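Matching sites in putative glucoamylase from Bacteroides caccae, a protein that is a putative glucoamylase with an alpha/alpha toroid fold and probably hydrolyses glycosidic bonds of alpha-glucans or related saccharides (PDB 4QT9 (chain A, 2.05 Å), residues G259-A264 and N290-N295), and in its relative putative glucoamylase from Bacteroides uniformis (PDB 4GL3 (chain B, 2.01 Å), residues G247-T252 and A277-N282). Structure 2 is superposed on structure 1 by the backbone atoms of these residues (RMSD 0.33 Å); each is numbered along its deposited sequence.

Structure 1 (4QT9); sequences GPLFWA and NLTLVN.
In the alpha/alpha toroid of this putative glucoamylase, a loop that contains a 3-10 turn (261-264) makes a buried contact with helix 284-301, Leu261 and Leu291 carrying most of the interface. Leu291 CG lies anti to its backbone N (chi1 -173°), which sends the side chain across to the loop: CG stands 4.3 Å from Leu261 CD1, CD2 meets Ala264 CB at 4.0 Å, and CD1 approaches Gly259 N at 4.0 Å. Leu261 also reaches Thr292, its CD1 3.7 Å from Thr292 CA, and sets CB 3.8 Å from Asn295 ND2. A modelled water joins the two sides, donating to Gly259 O and Leu291 O and accepting from Asn295 ND2 at 2.9 Å. Asn295 OD1 is engaged by the backbone N of Leu316, so both ends of this amide are held. Thr292 OG1 bonds to Met288 O and Ser347 OG. Within the loop, one face of the Trp263 ring receives Pro260 CD, 3.7 Å above its plane.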
loop_
_atom_site.group_PDB
_atom_site.type_symbol
_atom_site.label_atom_id
_atom_site.label_comp_id
_atom_site.label_asym_id
_atom_site.label_seq_id
_atom_site.Cartn_x
_atom_site.Cartn_y
_atom_site.Cartn_z
ATOM N N GLY A 259 11.405 -5.208 9.369
ATOM C CA GLY A 259 11.344 -4.406 8.153
ATOM C C GLY A 259 10.850 -2.979 8.319
ATOM O O GLY A 259 10.417 -2.570 9.410
ATOM N N PRO A 260 10.860 -2.226 7.194
ATOM C CA PRO A 260 10.283 -0.864 7.205
ATOM C C PRO A 260 8.791 -0.979 7.528
ATOM O O PRO A 260 8.152 -2.001 7.194
ATOM C CB PRO A 260 10.559 -0.344 5.794
ATOM C CG PRO A 260 10.719 -1.544 4.968
ATOM C CD PRO A 260 11.326 -2.596 5.845
ATOM N N LEU A 261 8.246 0.031 8.222
ATOM C CA LEU A 261 6.881 -0.046 8.730
ATOM C C LEU A 261 5.792 -0.260 7.642
ATOM O O LEU A 261 4.772 -0.864 7.975
ATOM C CB LEU A 261 6.548 1.158 9.635
ATOM C CG LEU A 261 5.476 0.912 10.723
ATOM C CD1 LEU A 261 5.501 -0.502 11.260
ATOM C CD2 LEU A 261 5.586 1.916 11.837
ATOM N N PHE A 262 6.035 0.092 6.353
ATOM C CA PHE A 262 5.002 -0.119 5.316
ATOM C C PHE A 262 4.653 -1.617 5.129
ATOM O O PHE A 262 3.561 -1.928 4.658
ATOM C CB PHE A 262 5.360 0.537 3.972
ATOM C CG PHE A 262 6.332 -0.198 3.082
ATOM C CD1 PHE A 262 7.704 0.007 3.200
ATOM C CD2 PHE A 262 5.875 -1.086 2.108
ATOM C CE1 PHE A 262 8.593 -0.644 2.336
ATOM C CE2 PHE A 262 6.763 -1.724 1.247
ATOM C CZ PHE A 262 8.110 -1.514 1.373
ATOM N N TRP A 263 5.553 -2.532 5.550
ATOM C CA TRP A 263 5.332 -3.989 5.463
ATOM C C TRP A 263 4.164 -4.439 6.349
ATOM O O TRP A 263 3.601 -5.486 6.106
ATOM C CB TRP A 263 6.583 -4.750 5.874
ATOM C CG TRP A 263 7.706 -4.766 4.879
ATOM C CD1 TRP A 263 7.922 -3.888 3.856
ATOM C CD2 TRP A 263 8.844 -5.631 4.914
ATOM N NE1 TRP A 263 9.113 -4.168 3.239
ATOM C CE2 TRP A 263 9.681 -5.265 3.839
ATOM C CE3 TRP A 263 9.217 -6.716 5.726
ATOM C CZ2 TRP A 263 10.870 -5.948 3.551
ATOM C CZ3 TRP A 263 10.413 -7.361 5.467
ATOM C CH2 TRP A 263 11.236 -6.965 4.402
ATOM N N ALA A 264 3.808 -3.636 7.372
ATOM C CA ALA A 264 2.698 -3.879 8.294
ATOM C C ALA A 264 1.392 -3.224 7.809
ATOM O O ALA A 264 0.351 -3.399 8.443
ATOM C CB ALA A 264 3.069 -3.330 9.674
ATOM N N ASN A 290 3.240 -5.175 16.985
ATOM C CA ASN A 290 4.590 -5.322 17.537
ATOM C C ASN A 290 5.637 -4.747 16.614
ATOM O O ASN A 290 6.585 -4.149 17.102
ATOM C CB ASN A 290 4.905 -6.774 17.868
ATOM C CG ASN A 290 4.351 -7.141 19.201
ATOM O OD1 ASN A 290 3.652 -6.343 19.842
ATOM N ND2 ASN A 290 4.662 -8.340 19.654
ATOM N N LEU A 291 5.454 -4.892 15.296
ATOM C CA LEU A 291 6.386 -4.323 14.321
ATOM C C LEU A 291 6.339 -2.774 14.402
ATOM O O LEU A 291 7.377 -2.124 14.272
ATOM C CB LEU A 291 6.110 -4.842 12.898
ATOM C CG LEU A 291 7.113 -4.440 11.832
ATOM C CD1 LEU A 291 8.520 -5.002 12.122
ATOM C CD2 LEU A 291 6.639 -4.864 10.454
ATOM N N THR A 292 5.152 -2.212 14.691
ATOM C CA THR A 292 4.957 -0.774 14.901
ATOM C C THR A 292 5.687 -0.380 16.176
ATOM O O THR A 292 6.409 0.630 16.200
ATOM C CB THR A 292 3.440 -0.399 14.961
ATOM O OG1 THR A 292 2.788 -0.819 13.773
ATOM C CG2 THR A 292 3.208 1.088 15.126
ATOM N N LEU A 293 5.522 -1.204 17.236
ATOM C CA LEU A 293 6.117 -0.888 18.524
ATOM C C LEU A 293 7.641 -0.958 18.483
ATOM O O LEU A 293 8.288 -0.118 19.114
ATOM C CB LEU A 293 5.531 -1.722 19.641
ATOM C CG LEU A 293 4.060 -1.416 19.937
ATOM C CD1 LEU A 293 3.486 -2.429 20.905
ATOM C CD2 LEU A 293 3.875 -0.011 20.456
ATOM N N VAL A 294 8.200 -1.884 17.670
ATOM C CA VAL A 294 9.646 -2.007 17.447
ATOM C C VAL A 294 10.166 -0.707 16.791
ATOM O O VAL A 294 11.179 -0.167 17.216
ATOM C CB VAL A 294 9.996 -3.256 16.590
ATOM C CG1 VAL A 294 11.384 -3.138 15.958
ATOM C CG2 VAL A 294 9.885 -4.532 17.414
ATOM N N ASN A 295 9.449 -0.222 15.775
ATOM C CA ASN A 295 9.776 0.987 15.018
ATOM C C ASN A 295 9.854 2.194 15.940
ATOM O O ASN A 295 10.840 2.921 15.912
ATOM C CB ASN A 295 8.712 1.212 13.921
ATOM C CG ASN A 295 9.221 2.048 12.790
ATOM O OD1 ASN A 295 9.320 3.274 12.897
ATOM N ND2 ASN A 295 9.664 1.386 11.724
HETATM O O HOH W 1 9.105 -1.407 11.855
#

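Structure 2 (4GL3); sequences GPLFFT and AHTLIN.
A loop with helical backbone angles at 249-251 makes a buried contact with helix 271-288, and Leu249 and His278 bear the largest share of the packing. His278 CG is anti to its backbone N (chi1 -169°), carrying the ring across to the loop: CG stands 3.8 Å from Leu249 CD1, which makes a CH-pi contact over one face of the His278 ring, ND1 is 3.3 Å from Thr252 CG2, and NE2 donates to Gly247 O at 2.9 Å. That oxygen lies in the ring plane, whereas NE2 sits above the carbonyl plane; the N-H...O angle is 156°. Leu249 CD1 is also 3.7 Å from Thr279 CA, and Leu249 CB is 3.8 Å from Asn282 ND2. A modelled water donates to Gly247 O and accepts from Asn282 ND2 at 3.0 Å. Asn282 OD1 is engaged by Leu303 N, while Thr279 OG1 bonds to Met275 O and weakly to Ser332 OG. Thr252 OG1 donates to Leu249 O, which also accepts from Thr252 N. One face of the Phe251 ring receives Pro248 CD, 3.7 Å above its plane.

Comparison
At Trp263(A)/Phe251(B) the first torsions are close (-75° against -69°), and NE1 of Trp263(A) and CE1 of Phe251(B) lie 0.5 Å apart. CZ3 and CH2 of Trp263(A) have no counterpart in the phenyl ring, yet both side chains touch their glycine and proline, Gly259(A) and Pro260(A) or Gly247(B) and Pro248(B). At Ala264(A)/Thr252(B) the CB atoms stand 0.7 Å apart after superposition. Thr252(B) adds OG1 and CG2; its OG1 donates to Leu249(B) O at 2.9 Å, a bond Ala264(A) cannot make and one that probably ties the turn to itself. Asn290(A) has an amide absent from Ala277(B), with its OD1 near Leu293(A) CD1. At Leu291(A)/His278(B) the CG atoms lie 0.3 Å apart, and CD2 of Leu291(A) falls 0.4 Å apart from ND1 of His278(B). CD1 of Leu291(A) has no counterpart, nor have CE1 and NE2 of His278(B). NE2 of His278(B) bonds to Gly247(B) O, a direct link between helix and loop that the side chain of Leu291(A) has no polar atom to make; both side chains still touch the loop leucine, Leu261(A) or Leu249(B). The side chains of Leu261(A), Thr292(A) and Asn295(A) and of their counterparts Leu249(B), Thr279(B) and Asn282(B) keep their place within the error, as do the comparable CA atoms. Val294(A) and Ile281(B), neither touching the loop segment, differ but overlap: CG1 of Val294(A) and CG2 of Ile281(B) are 0.8 Å apart.

Structure 2 (4GL3)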
loop_
_atom_site.group_PDB
_atom_site.type_symbol
_atom_site.label_atom_id
_atom_site.label_comp_id
_atom_site.label_asym_id
_atom_site.label_seq_id
_atom_site.Cartn_x
_atom_site.Cartn_y
_atom_site.Cartn_z
ATOM N N GLY B 247 11.745 -4.792 9.444
ATOM C CA GLY B 247 11.853 -4.118 8.171
ATOM C C GLY B 247 11.188 -2.744 8.191
ATOM O O GLY B 247 10.732 -2.259 9.224
ATOM N N PRO B 248 11.154 -2.101 7.036
ATOM C CA PRO B 248 10.365 -0.872 6.847
ATOM C C PRO B 248 8.898 -1.076 7.283
ATOM O O PRO B 248 8.281 -2.156 7.031
ATOM C CB PRO B 248 10.440 -0.616 5.344
ATOM C CG PRO B 248 11.480 -1.565 4.795
ATOM C CD PRO B 248 11.648 -2.686 5.772
ATOM N N LEU B 249 8.341 -0.064 7.950
ATOM C CA LEU B 249 7.013 -0.214 8.604
ATOM C C LEU B 249 5.876 -0.425 7.599
ATOM O O LEU B 249 4.836 -0.967 7.981
ATOM C CB LEU B 249 6.717 0.911 9.621
ATOM C CG LEU B 249 5.605 0.652 10.657
ATOM C CD1 LEU B 249 5.717 -0.703 11.397
ATOM C CD2 LEU B 249 5.565 1.805 11.639
ATOM N N PHE B 250 6.066 -0.062 6.318
ATOM C CA PHE B 250 4.991 -0.284 5.347
ATOM C C PHE B 250 4.637 -1.770 5.136
ATOM O O PHE B 250 3.594 -2.071 4.559
ATOM C CB PHE B 250 5.254 0.397 3.981
ATOM C CG PHE B 250 6.137 -0.419 3.025
ATOM C CD1 PHE B 250 7.531 -0.349 3.121
ATOM C CD2 PHE B 250 5.578 -1.238 2.054
ATOM C CE1 PHE B 250 8.359 -1.056 2.234
ATOM C CE2 PHE B 250 6.405 -1.942 1.148
ATOM C CZ PHE B 250 7.784 -1.864 1.257
ATOM N N PHE B 251 5.502 -2.691 5.568
ATOM C CA PHE B 251 5.148 -4.097 5.549
ATOM C C PHE B 251 3.836 -4.381 6.352
ATOM O O PHE B 251 3.151 -5.345 6.057
ATOM C CB PHE B 251 6.268 -4.980 6.121
ATOM C CG PHE B 251 7.552 -5.070 5.279
ATOM C CD1 PHE B 251 7.686 -4.452 4.045
ATOM C CD2 PHE B 251 8.644 -5.804 5.780
ATOM C CE1 PHE B 251 8.863 -4.578 3.310
ATOM C CE2 PHE B 251 9.812 -5.927 5.063
ATOM C CZ PHE B 251 9.908 -5.339 3.806
ATOM N N THR B 252 3.489 -3.535 7.330
ATOM C CA THR B 252 2.221 -3.694 8.108
ATOM C C THR B 252 1.036 -2.969 7.470
ATOM O O THR B 252 -0.059 -2.964 8.037
ATOM C CB THR B 252 2.389 -3.195 9.556
ATOM O OG1 THR B 252 2.510 -1.757 9.553
ATOM C CG2 THR B 252 3.621 -3.867 10.189
ATOM N N ALA B 277 3.462 -5.478 17.248
ATOM C CA ALA B 277 4.875 -5.667 17.614
ATOM C C ALA B 277 5.765 -4.869 16.680
ATOM O O ALA B 277 6.631 -4.131 17.124
ATOM C CB ALA B 277 5.280 -7.161 17.603
ATOM N N HIS B 278 5.561 -5.017 15.384
ATOM C CA HIS B 278 6.393 -4.307 14.421
ATOM C C HIS B 278 6.294 -2.787 14.593
ATOM O O HIS B 278 7.309 -2.081 14.601
ATOM C CB HIS B 278 6.006 -4.711 13.023
ATOM C CG HIS B 278 6.957 -4.252 11.960
ATOM N ND1 HIS B 278 6.793 -4.603 10.637
ATOM C CD2 HIS B 278 8.073 -3.479 12.011
ATOM C CE1 HIS B 278 7.760 -4.058 9.920
ATOM N NE2 HIS B 278 8.551 -3.374 10.726
ATOM N N THR B 279 5.072 -2.287 14.729
ATOM C CA THR B 279 4.873 -0.850 14.971
ATOM C C THR B 279 5.586 -0.354 16.223
ATOM O O THR B 279 6.239 0.692 16.210
ATOM C CB THR B 279 3.367 -0.539 15.021
ATOM O OG1 THR B 279 2.766 -0.938 13.780
ATOM C CG2 THR B 279 3.079 0.954 15.345
ATOM N N LEU B 280 5.492 -1.104 17.309
ATOM C CA LEU B 280 6.031 -0.612 18.607
ATOM C C LEU B 280 7.542 -0.739 18.643
ATOM O O LEU B 280 8.226 0.085 19.201
ATOM C CB LEU B 280 5.384 -1.346 19.788
ATOM C CG LEU B 280 3.907 -0.984 20.017
ATOM C CD1 LEU B 280 3.380 -1.571 21.318
ATOM C CD2 LEU B 280 3.737 0.531 20.034
ATOM N N ILE B 281 8.072 -1.771 18.004
ATOM C CA ILE B 281 9.519 -1.910 17.839
ATOM C C ILE B 281 10.130 -0.767 16.986
ATOM O O ILE B 281 11.161 -0.210 17.349
ATOM C CB ILE B 281 9.855 -3.299 17.273
ATOM C CG1 ILE B 281 9.597 -4.371 18.355
ATOM C CG2 ILE B 281 11.293 -3.345 16.747
ATOM C CD1 ILE B 281 9.469 -5.793 17.767
ATOM N N ASN B 282 9.491 -0.432 15.868
ATOM C CA ASN B 282 9.927 0.678 14.996
ATOM C C ASN B 282 9.948 1.995 15.794
ATOM O O ASN B 282 10.944 2.748 15.818
ATOM C CB ASN B 282 8.984 0.707 13.774
ATOM C CG ASN B 282 9.496 1.551 12.635
ATOM O OD1 ASN B 282 9.377 2.784 12.674
ATOM N ND2 ASN B 282 10.029 0.893 11.573
HETATM O O HOH W 2 11.013 -1.838 12.100
#